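Local coordinates for protein SPI-1 type 3 secretion system secretin (Salmonella enterica subsp. enterica serovar Typhimurium, PDB 4G08) that forms, as a whole protein of which this is a periplasmic piece, an outer-membrane ring with an apparent central pore in the injectisome that delivers effectors into host cells, at residues A[42-47]-A[80-85]; A[89-94]-A[128-133]. All coordinates share one frame; numbering follows the deposited sequence.

In the fold
The two contacts sit in successive domains, about 19 Å apart between centres, and each is partly buried. Contact 1 lies in the N0 domain, where a short helical turn closes over the end of strand 80-84; it is small, made of an alanine against backbone, a methionine CB against an aspartate and one salt bridge whose hydrogen bond is weak. Contact 2, in the following domain, pairs two antiparallel strands by regular backbone hydrogen bonds, with an apolar face toward helix 134-150 and a more exposed face of Asn90, Ser131, Val92 and Tyr129. Strands 80-84 and 89-94 are consecutive, and Tyr83 CE1 packs on Pro133 CB at 3.6 Å, so the domains meet directly.

Contact 1: residues A[42-47]-A[80-85]; sequences KMAARK and IYIYDA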
ATOM      1  N   LYS A  42      -5.619  -2.900  13.060  1.00 22.00           N
ATOM      2  CA  LYS A  42      -6.443  -2.643  14.219  1.00 19.77           C
ATOM      3  C   LYS A  42      -7.314  -1.414  13.991  1.00 16.80           C
ATOM      4  O   LYS A  42      -8.530  -1.460  14.178  1.00 20.75           O
ATOM      5  CB  LYS A  42      -5.559  -2.425  15.437  1.00 20.18           C
ATOM      6  CG  LYS A  42      -6.269  -1.711  16.567  1.00 20.92           C
ATOM      7  CD  LYS A  42      -5.308  -1.309  17.667  1.00 18.34           C
ATOM      8  CE  LYS A  42      -4.827   0.110  17.459  1.00 18.12           C
ATOM      9  NZ  LYS A  42      -3.568   0.344  18.208  1.00 23.69           N
ATOM     10  N   MET A  43      -6.701  -0.324  13.535  1.00 18.42           N
ATOM     11  CA  MET A  43      -7.446   0.917  13.351  1.00 20.52           C
ATOM     12  C   MET A  43      -8.482   0.819  12.242  1.00 15.29           C
ATOM     13  O   MET A  43      -9.495   1.516  12.284  1.00 23.57           O
ATOM     14  CB  MET A  43      -6.517   2.096  13.071  1.00 22.59           C
ATOM     15  CG  MET A  43      -5.686   2.508  14.265  1.00 22.71           C
ATOM     16  SD  MET A  43      -6.718   3.126  15.604  1.00 23.54           S
ATOM     17  CE  MET A  43      -7.335   4.642  14.888  1.00 22.54           C
ATOM     18  N   ALA A  44      -8.202   0.063  11.191  1.00 16.84           N
ATOM     19  CA  ALA A  44      -9.200  -0.069  10.137  1.00 15.65           C
ATOM     20  C   ALA A  44     -10.383  -0.859  10.659  1.00 20.29           C
ATOM     21  O   ALA A  44     -11.536  -0.570  10.336  1.00 15.33           O
ATOM     22  CB  ALA A  44      -8.618  -0.752   8.923  1.00 16.37           C
ATOM     23  N   ALA A  45     -10.079  -1.890  11.436  1.00 14.50           N
ATOM     24  CA  ALA A  45     -11.081  -2.839  11.888  1.00 20.73           C
ATOM     25  C   ALA A  45     -12.102  -2.217  12.832  1.00 27.05           C
ATOM     26  O   ALA A  45     -13.188  -2.761  13.006  1.00 18.76           O
ATOM     27  CB  ALA A  45     -10.417  -4.033  12.543  1.00 20.91           C
ATOM     28  N   ARG A  46     -11.775  -1.086  13.445  1.00 21.39           N
ATOM     29  CA  ARG A  46     -12.728  -0.477  14.365  1.00 21.75           C
ATOM     30  C   ARG A  46     -13.740   0.421  13.658  1.00 26.64           C
ATOM     31  O   ARG A  46     -14.740   0.815  14.256  1.00 20.97           O
ATOM     32  CB  ARG A  46     -12.028   0.291  15.473  1.00 25.10           C
ATOM     33  CG  ARG A  46     -11.301   1.525  15.010  1.00 27.06           C
ATOM     34  CD  ARG A  46     -10.378   1.990  16.114  1.00 26.67           C
ATOM     35  NE  ARG A  46     -11.108   2.652  17.188  1.00 28.33           N
ATOM     36  CZ  ARG A  46     -11.323   3.959  17.247  1.00 27.77           C
ATOM     37  NH1 ARG A  46     -10.892   4.754  16.278  1.00 29.11           N
ATOM     38  NH2 ARG A  46     -12.001   4.471  18.264  1.00 30.14           N
ATOM     39  N   LYS A  47     -13.574   0.609  12.357  1.00 19.93           N
ATOM     40  CA  LYS A  47     -14.558   1.344  11.578  1.00 17.34           C
ATOM     41  C   LYS A  47     -15.733   0.452  11.231  1.00 18.29           C
ATOM     42  O   LYS A  47     -15.619  -0.737  11.203  1.00 18.64           O
ATOM     43  CB  LYS A  47     -13.940   1.929  10.320  1.00 18.28           C
ATOM     44  CG  LYS A  47     -13.035   3.090  10.557  1.00 20.06           C
ATOM     45  CD  LYS A  47     -12.315   3.485   9.324  1.00 25.63           C
ATOM     46  CE  LYS A  47     -11.835   4.901   9.346  1.00 26.36           C
ATOM     47  NZ  LYS A  47     -11.740   5.450  10.672  1.00 38.64           N
ATOM     48  N   ILE A  80      -3.605  -8.953   0.633  1.00 11.47           N
ATOM     49  CA  ILE A  80      -4.054  -7.567   0.609  1.00 11.87           C
ATOM     50  C   ILE A  80      -4.048  -6.999   2.023  1.00 15.74           C
ATOM     51  O   ILE A  80      -4.584  -7.611   2.949  1.00 13.92           O
ATOM     52  CB  ILE A  80      -5.471  -7.445   0.021  1.00 13.05           C
ATOM     53  CG1 ILE A  80      -5.479  -7.920  -1.433  1.00 19.61           C
ATOM     54  CG2 ILE A  80      -5.969  -6.011   0.112  1.00 15.52           C
ATOM     55  CD1 ILE A  80      -6.852  -7.936  -2.066  1.00 20.70           C
ATOM     56  N   TYR A  81      -3.404  -5.859   2.202  1.00 13.39           N
ATOM     57  CA  TYR A  81      -3.295  -5.216   3.502  1.00 11.10           C
ATOM     58  C   TYR A  81      -4.103  -3.940   3.493  1.00 13.35           C
ATOM     59  O   TYR A  81      -3.986  -3.148   2.636  1.00 13.48           O
ATOM     60  CB  TYR A  81      -1.834  -4.898   3.862  1.00 12.69           C
ATOM     61  CG  TYR A  81      -0.904  -6.071   3.827  1.00 18.56           C
ATOM     62  CD1 TYR A  81      -0.451  -6.563   2.632  1.00 17.59           C
ATOM     63  CD2 TYR A  81      -0.447  -6.663   4.969  1.00 23.43           C
ATOM     64  CE1 TYR A  81       0.365  -7.598   2.576  1.00 25.05           C
ATOM     65  CE2 TYR A  81       0.393  -7.721   4.900  1.00 22.56           C
ATOM     66  CZ  TYR A  81       0.792  -8.181   3.700  1.00 26.06           C
ATOM     67  OH  TYR A  81       1.654  -9.235   3.566  1.00 42.60           O
ATOM     68  N   ILE A  82      -4.909  -3.774   4.509  1.00 10.37           N
ATOM     69  CA  ILE A  82      -5.756  -2.599   4.662  1.00  8.93           C
ATOM     70  C   ILE A  82      -5.485  -1.919   6.000  1.00  9.65           C
ATOM     71  O   ILE A  82      -5.436  -2.566   7.046  1.00 12.95           O
ATOM     72  CB  ILE A  82      -7.247  -2.970   4.566  1.00 11.50           C
ATOM     73  CG1 ILE A  82      -7.550  -3.556   3.183  1.00 15.78           C
ATOM     74  CG2 ILE A  82      -8.117  -1.746   4.821  1.00 15.42           C
ATOM     75  CD1 ILE A  82      -8.832  -4.351   3.123  1.00 20.78           C
ATOM     76  N   TYR A  83      -5.243  -0.614   5.935  1.00 12.43           N
ATOM     77  CA  TYR A  83      -4.963   0.193   7.116  1.00 14.77           C
ATOM     78  C   TYR A  83      -5.869   1.404   7.137  1.00 10.83           C
ATOM     79  O   TYR A  83      -6.296   1.877   6.089  1.00 12.19           O
ATOM     80  CB  TYR A  83      -3.527   0.707   7.099  1.00 12.46           C
ATOM     81  CG  TYR A  83      -2.481  -0.358   6.991  1.00 10.98           C
ATOM     82  CD1 TYR A  83      -2.046  -0.783   5.751  1.00 13.06           C
ATOM     83  CD2 TYR A  83      -1.772  -0.763   8.110  1.00 11.92           C
ATOM     84  CE1 TYR A  83      -1.028  -1.692   5.630  1.00 15.84           C
ATOM     85  CE2 TYR A  83      -0.727  -1.649   7.998  1.00 15.82           C
ATOM     86  CZ  TYR A  83      -0.362  -2.110   6.751  1.00 17.23           C
ATOM     87  OH  TYR A  83       0.685  -2.981   6.606  1.00 23.84           O
ATOM     88  N   ASP A  84      -5.973   2.019   8.310  1.00 14.74           N
ATOM     89  CA  ASP A  84      -6.554   3.346   8.452  1.00 15.34           C
ATOM     90  C   ASP A  84      -5.567   4.362   7.907  1.00 15.47           C
ATOM     91  O   ASP A  84      -4.361   4.199   8.052  1.00 14.96           O
ATOM     92  CB  ASP A  84      -6.834   3.629   9.932  1.00 16.04           C
ATOM     93  CG  ASP A  84      -7.683   4.868  10.142  1.00 34.71           C
ATOM     94  OD1 ASP A  84      -8.916   4.783   9.933  1.00 32.85           O
ATOM     95  OD2 ASP A  84      -7.174   5.832  10.753  1.00 25.92           O
ATOM     96  N   ALA A  85      -6.065   5.468   7.383  1.00 17.02           N
ATOM     97  CA  ALA A  85      -5.170   6.484   6.866  1.00 20.87           C
ATOM     98  C   ALA A  85      -4.245   6.981   7.971  1.00 26.59           C
ATOM     99  O   ALA A  85      -3.108   7.374   7.708  1.00 22.79           O
ATOM    100  CB  ALA A  85      -5.957   7.636   6.272  1.00 21.47           C
TER
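The carboxylate of Asp84 is the flat group at this meeting, and two side chains of 42-47 address it differently. Met43 stands to one side of its plane and sits nearer its stem, with Met43 CB 3.5 Å from Asp84 CB, while Lys47 comes to the OD1 end. There Lys47 NZ and Asp84 OD1 are 3.0 Å apart, a salt bridge whose hydrogen bond is weak, the two side chains crossing at about a right angle. Lys47 CE is modelled equally close to Asp84 OD1, and this tight approach, with a nearly eclipsed last torsion (chi4 20°), leaves the exact position of the lysine tip doubtful. Asp84 CG, anti to its backbone N (chi1 -169°), is carried out toward 42-47, where OD1 meets Lys47. The other oxygen, OD2, hydrogen-bonds Ser86 OG, which helps fix the rotation of the carboxylate; Glu87 OE2 takes the backbone N of Asp84.

Beside this polar pair, Ala44 makes the closest backbone approach, its CA 4.6 Å from that of Asp84. A methyl group is small enough to rest directly on the strand: Ala44 CB is 3.9 Å from Asp84 N, and it also meets Ile82 CG2 at 4.3 Å. Ile82 continues this apolar patch to Phe27 of helix 23-30.

Strand 38-40 runs parallel to 80-84, and the helical turn that follows it folds back over the end of its partner. This illustrates how a short turn can close the end of a mixed sheet, here in the secretin N0 domain.

Contact 2: residues A[89-94]-A[128-133]; sequences RNAVVS and FYVSGP
Phe128 and Val93 form a hydrogen-bonded pair whose side chains point the same way: Val93 CB stands over one face of the Phe128 ring, 3.9 Å from its centroid in a CH-pi contact, displaced toward the rim at CZ. With CG between backbone N and carbonyl carbon (chi1 67°), the ring lies alongside Val93. Tyr129 turns to the other face, beside Val92, whose CG2 is 3.5 Å from Tyr129 CE1; Ala91 O lies at the ring's edge. Val130 returns to the Phe128 side, its CG1 4.0 Å from Ala91 CB, and Val130 O accepts a nearly straight bond (169°) from Ala91 N. Ser131 OG donates to Asn90 OD1 at 2.6 Å, on a lone pair of the amide oxygen; a water donates to both Ser131 OG and Ala91 O, and Arg120 NH1 bonds OG. Gly132 closes the pairing by exchanging two backbone bonds with Arg89, and Pro133 takes the N-cap position of helix 134-150. That helix packs against the face of Ala91 and Val93, through Val137, Val141 and Ala144, and Arg89 adds a salt bridge to Asp138. Strand 127-132 lies between 89-94 and 120-121 in a beta-alpha-beta-beta-alpha domain, consistent with a secretin ring-building motif.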
ATOM      1  N   ARG A  89       2.633   5.409   6.970  1.00 17.08           N
ATOM      2  CA  ARG A  89       4.031   5.647   7.299  1.00 22.04           C
ATOM      3  C   ARG A  89       4.617   6.697   6.374  1.00 23.95           C
ATOM      4  O   ARG A  89       4.445   6.635   5.157  1.00 18.07           O
ATOM      5  CB  ARG A  89       4.860   4.360   7.220  1.00 25.24           C
ATOM      6  CG  ARG A  89       6.353   4.604   7.441  1.00 28.83           C
ATOM      7  CD  ARG A  89       7.133   3.439   8.048  1.00 43.64           C
ATOM      8  NE  ARG A  89       8.506   3.870   8.397  1.00 45.64           N
ATOM      9  CZ  ARG A  89       9.620   3.273   7.939  1.00 50.96           C
ATOM     10  NH1 ARG A  89       9.577   2.037   7.466  1.00 46.30           N
ATOM     11  NH2 ARG A  89      10.794   3.885   8.050  1.00 49.16           N
ATOM     12  N   ASN A  90       5.173   7.743   6.969  1.00 23.30           N
ATOM     13  CA  ASN A  90       5.847   8.770   6.202  1.00 21.02           C
ATOM     14  C   ASN A  90       7.349   8.655   6.371  1.00 24.57           C
ATOM     15  O   ASN A  90       7.869   8.776   7.479  1.00 25.72           O
ATOM     16  CB  ASN A  90       5.389  10.151   6.652  1.00 22.59           C
ATOM     17  CG  ASN A  90       3.912  10.377   6.422  1.00 31.15           C
ATOM     18  OD1 ASN A  90       3.475  10.615   5.301  1.00 27.25           O
ATOM     19  ND2 ASN A  90       3.129  10.253   7.479  1.00 33.28           N
ATOM     20  N   ALA A  91       8.033   8.325   5.287  1.00 19.27           N
ATOM     21  CA  ALA A  91       9.441   8.012   5.366  1.00 22.63           C
ATOM     22  C   ALA A  91      10.267   8.942   4.514  1.00 20.74           C
ATOM     23  O   ALA A  91       9.800   9.479   3.510  1.00 22.55           O
ATOM     24  CB  ALA A  91       9.676   6.582   4.945  1.00 29.83           C
ATOM     25  N   VAL A  92      11.471   9.208   4.991  1.00 22.58           N
ATOM     26  CA  VAL A  92      12.508   9.801   4.184  1.00 18.68           C
ATOM     27  C   VAL A  92      13.628   8.785   4.064  1.00 17.45           C
ATOM     28  O   VAL A  92      13.894   8.040   5.010  1.00 22.88           O
ATOM     29  CB  VAL A  92      13.076  11.041   4.871  1.00 26.88           C
ATOM     30  CG1 VAL A  92      13.808  10.636   6.139  1.00 25.89           C
ATOM     31  CG2 VAL A  92      13.986  11.797   3.921  1.00 27.54           C
ATOM     32  N   VAL A  93      14.087   8.587   2.839  1.00 18.78           N
ATOM     33  CA  VAL A  93      14.916   7.443   2.507  1.00 18.52           C
ATOM     34  C   VAL A  93      16.124   7.935   1.741  1.00 19.65           C
ATOM     35  O   VAL A  93      16.008   8.799   0.873  1.00 20.39           O
ATOM     36  CB  VAL A  93      14.162   6.444   1.621  1.00 17.43           C
ATOM     37  CG1 VAL A  93      14.965   5.173   1.443  1.00 17.45           C
ATOM     38  CG2 VAL A  93      12.808   6.128   2.222  1.00 23.85           C
ATOM     39  N   SER A  94      17.294   7.474   2.161  1.00 18.17           N
ATOM     40  CA  SER A  94      18.531   7.806   1.472  1.00 18.94           C
ATOM     41  C   SER A  94      18.628   7.026   0.183  1.00 21.63           C
ATOM     42  O   SER A  94      18.273   5.849   0.117  1.00 19.20           O
ATOM     43  CB  SER A  94      19.750   7.508   2.347  1.00 20.96           C
ATOM     44  OG  SER A  94      19.782   8.360   3.479  1.00 31.00           O
ATOM     45  N   PHE A 128      14.711  10.748  -0.943  1.00 17.76           N
ATOM     46  CA  PHE A 128      13.366  10.889  -1.491  1.00 18.63           C
ATOM     47  C   PHE A 128      12.363  10.570  -0.399  1.00 17.11           C
ATOM     48  O   PHE A 128      12.731  10.015   0.635  1.00 17.29           O
ATOM     49  CB  PHE A 128      13.167   9.959  -2.692  1.00 17.00           C
ATOM     50  CG  PHE A 128      13.188   8.501  -2.344  1.00 16.46           C
ATOM     51  CD1 PHE A 128      12.064   7.893  -1.828  1.00 13.54           C
ATOM     52  CD2 PHE A 128      14.306   7.725  -2.595  1.00 17.43           C
ATOM     53  CE1 PHE A 128      12.063   6.555  -1.517  1.00 14.96           C
ATOM     54  CE2 PHE A 128      14.315   6.383  -2.284  1.00 18.38           C
ATOM     55  CZ  PHE A 128      13.192   5.798  -1.733  1.00 16.31           C
ATOM     56  N   TYR A 129      11.129  11.049  -0.562  1.00 18.31           N
ATOM     57  CA  TYR A 129      10.078  10.732   0.402  1.00 16.01           C
ATOM     58  C   TYR A 129       9.110   9.724  -0.163  1.00 10.39           C
ATOM     59  O   TYR A 129       8.931   9.608  -1.370  1.00 13.74           O
ATOM     60  CB  TYR A 129       9.287  11.970   0.815  1.00 19.83           C
ATOM     61  CG  TYR A 129      10.136  13.108   1.288  1.00 23.61           C
ATOM     62  CD1 TYR A 129      10.726  13.089   2.539  1.00 35.53           C
ATOM     63  CD2 TYR A 129      10.303  14.227   0.501  1.00 30.01           C
ATOM     64  CE1 TYR A 129      11.542  14.119   2.956  1.00 32.46           C
ATOM     65  CE2 TYR A 129      11.058  15.289   0.932  1.00 41.61           C
ATOM     66  CZ  TYR A 129      11.718  15.207   2.138  1.00 31.92           C
ATOM     67  OH  TYR A 129      12.624  16.188   2.491  1.00 46.91           O
ATOM     68  N   VAL A 130       8.519   8.962   0.736  1.00 13.33           N
ATOM     69  CA  VAL A 130       7.471   8.047   0.363  1.00 17.86           C
ATOM     70  C   VAL A 130       6.534   7.896   1.543  1.00 19.10           C
ATOM     71  O   VAL A 130       6.958   7.970   2.698  1.00 17.03           O
ATOM     72  CB  VAL A 130       8.031   6.676  -0.046  1.00 15.02           C
ATOM     73  CG1 VAL A 130       8.824   6.065   1.091  1.00 14.38           C
ATOM     74  CG2 VAL A 130       6.904   5.754  -0.496  1.00 13.61           C
ATOM     75  N   SER A 131       5.243   7.914   1.239  1.00 15.70           N
ATOM     76  CA  SER A 131       4.220   7.856   2.265  1.00 13.47           C
ATOM     77  C   SER A 131       3.141   6.881   1.822  1.00 13.03           C
ATOM     78  O   SER A 131       2.648   6.944   0.688  1.00 14.26           O
ATOM     79  CB  SER A 131       3.610   9.240   2.496  1.00 20.41           C
ATOM     80  OG  SER A 131       4.586  10.167   2.944  1.00 22.48           O
ATOM     81  N   GLY A 132       2.873   5.896   2.662  1.00 13.29           N
ATOM     82  CA  GLY A 132       1.903   4.879   2.318  1.00 14.20           C
ATOM     83  C   GLY A 132       1.796   3.815   3.375  1.00 16.94           C
ATOM     84  O   GLY A 132       2.268   3.988   4.495  1.00 17.60           O
ATOM     85  N   PRO A 133       1.206   2.683   3.003  1.00 12.94           N
ATOM     86  CA  PRO A 133       1.007   1.605   3.955  1.00 14.32           C
ATOM     87  C   PRO A 133       2.332   1.129   4.511  1.00 16.60           C
ATOM     88  O   PRO A 133       3.300   0.986   3.771  1.00 16.63           O
ATOM     89  CB  PRO A 133       0.367   0.500   3.119  1.00 13.56           C
ATOM     90  CG  PRO A 133      -0.224   1.178   1.946  1.00 17.40           C
ATOM     91  CD  PRO A 133       0.496   2.468   1.734  1.00 15.99           C
TER
HETATM   92  O   HOH W   1       7.252  10.880   3.353  1.00 19.56           O